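Local atomic coordinates of putative acetoin utilization protein, acetoin dehydrogenase (Thermus thermophilus, PDB entry 5AWE), a protein that is of unknown function but joins a pair of CBS domains to an ACT domain, an architecture consistent with sensing small ligands. Residues A[48-51]-A[52-56]. Sequence-based numbering, arbitrary orientation.
Sequences TDKD and LKDAM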
loop_
_atom_site.group_PDB
_atom_site.type_symbol
_atom_site.label_atom_id
_atom_site.label_comp_id
_atom_site.label_asym_id
_atom_site.label_seq_id
_atom_site.Cartn_x
_atom_site.Cartn_y
_atom_site.Cartn_z
ATOM N N THR A 48 9.572 16.761 7.248
ATOM C CA THR A 48 8.163 17.128 7.173
ATOM C C THR A 48 7.270 15.901 6.965
ATOM O O THR A 48 7.747 14.809 6.645
ATOM C CB THR A 48 7.890 18.085 6.014
ATOM O OG1 THR A 48 8.086 17.392 4.778
ATOM C CG2 THR A 48 8.823 19.290 6.082
ATOM N N ASP A 49 5.968 16.098 7.145
ATOM C CA ASP A 49 4.986 15.060 6.875
ATOM C C ASP A 49 5.090 14.637 5.412
ATOM O O ASP A 49 4.998 13.448 5.096
ATOM C CB ASP A 49 3.578 15.587 7.175
ATOM C CG ASP A 49 2.544 14.473 7.290
ATOM O OD1 ASP A 49 2.570 13.731 8.292
ATOM O OD2 ASP A 49 1.697 14.344 6.382
ATOM N N LYS A 50 5.291 15.605 4.522
ATOM C CA LYS A 50 5.509 15.294 3.111
ATOM C C LYS A 50 6.711 14.374 2.902
ATOM O O LYS A 50 6.576 13.295 2.326
ATOM C CB LYS A 50 5.714 16.575 2.306
ATOM C CG LYS A 50 4.468 17.104 1.623
ATOM C CD LYS A 50 4.831 17.918 0.383
ATOM C CE LYS A 50 5.470 17.035 -0.687
ATOM N NZ LYS A 50 5.997 17.825 -1.837
ATOM N N ASP A 51 7.885 14.809 3.359
ATOM C CA ASP A 51 9.091 13.981 3.313
ATOM C C ASP A 51 8.794 12.525 3.707
ATOM O O ASP A 51 9.199 11.591 3.015
ATOM C CB ASP A 51 10.166 14.535 4.261
ATOM C CG ASP A 51 10.763 15.853 3.787
ATOM O OD1 ASP A 51 11.529 16.460 4.568
ATOM O OD2 ASP A 51 10.474 16.284 2.644
ATOM N N LEU A 52 8.094 12.340 4.823
ATOM C CA LEU A 52 7.787 11.005 5.318
ATOM C C LEU A 52 6.855 10.239 4.376
ATOM O O LEU A 52 7.095 9.075 4.068
ATOM C CB LEU A 52 7.149 11.094 6.707
ATOM C CG LEU A 52 8.017 11.099 7.971
ATOM C CD1 LEU A 52 9.513 11.004 7.630
ATOM C CD2 LEU A 52 7.702 12.366 8.764
ATOM N N LYS A 53 5.796 10.907 3.923
ATOM C CA LYS A 53 4.814 10.313 3.020
ATOM C C LYS A 53 5.393 9.978 1.646
ATOM O O LYS A 53 5.092 8.925 1.086
ATOM C CB LYS A 53 3.626 11.263 2.841
ATOM C CG LYS A 53 2.515 11.125 3.871
ATOM C CD LYS A 53 3.033 11.054 5.293
ATOM C CE LYS A 53 1.873 11.002 6.274
ATOM N NZ LYS A 53 0.791 11.942 5.867
ATOM N N ASP A 54 6.215 10.872 1.101
ATOM C CA ASP A 54 6.758 10.690 -0.245
ATOM C C ASP A 54 8.016 9.828 -0.254
ATOM O O ASP A 54 8.655 9.663 -1.295
ATOM C CB ASP A 54 7.076 12.046 -0.894
ATOM C CG ASP A 54 5.824 12.834 -1.268
ATOM O OD1 ASP A 54 4.699 12.345 -1.020
ATOM O OD2 ASP A 54 5.970 13.953 -1.811
ATOM N N ALA A 55 8.369 9.287 0.909
ATOM C CA ALA A 55 9.556 8.451 1.035
ATOM C C ALA A 55 9.543 7.344 -0.011
ATOM O O ALA A 55 8.540 6.651 -0.171
ATOM C CB ALA A 55 9.617 7.842 2.430
HETATM N N MSE A 56 10.652 7.186 -0.727
HETATM C CA MSE A 56 10.813 6.047 -1.625
HETATM C C MSE A 56 12.087 5.273 -1.329
HETATM O O MSE A 56 13.195 5.766 -1.558
HETATM C CB MSE A 56 10.810 6.502 -3.085
HETATM C CG MSE A 56 11.764 7.630 -3.417
HETATM SE SE MSE A 56 11.361 8.359 -5.024
HETATM C CE MSE A 56 9.660 8.876 -4.743
#
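The carboxylate of Asp49 is met by Lys53 on the syn side of OD2, with NZ 27° out of the carboxylate plane and 2.6 Å from OD2; CE of Lys53 comes within 3.5 Å of OD1. This salt bridge spans one turn of helix 49-53, the short helix that follows the β-hairpin 34-39/42-48 in a CBS domain, and whose start is closed by a capping box. There Asp51 N donates to Thr48 OG1 at 3.0 Å, and Thr48 N returns a weak bond to Asp51 OD1. CG of Asp49 stands anti to the backbone N (chi1 -164°), which carries the acid round to its partner. The lysine chain bends at chi2 and chi4 and runs past the backbone carbonyl of Asp49, with Lys53 CD 3.1 Å from Asp49 O. Beyond the helix, Lys53 packs on Trp66 of the second subunit and makes a cation-pi contact with Trp66 of the fourth, so the ammonium sits among subunits of the tetramer. A methionine in its place would probably cost the Asp49 carboxylate its salt bridge along the helix and the indole of the fourth subunit its cation. Leu52 packs on Ile24 and Leu27 of helix 20-30 and sets CD2 close to the carbonyl of Thr48. One residue on from the first salt bridge, Lys50 and Asp54 form a longer one, NZ to OD2 3.9 Å. The last turn is secured by Asp54 N, which donates to Lys50 O at 2.7 Å, almost in line with the C=O bond (178°).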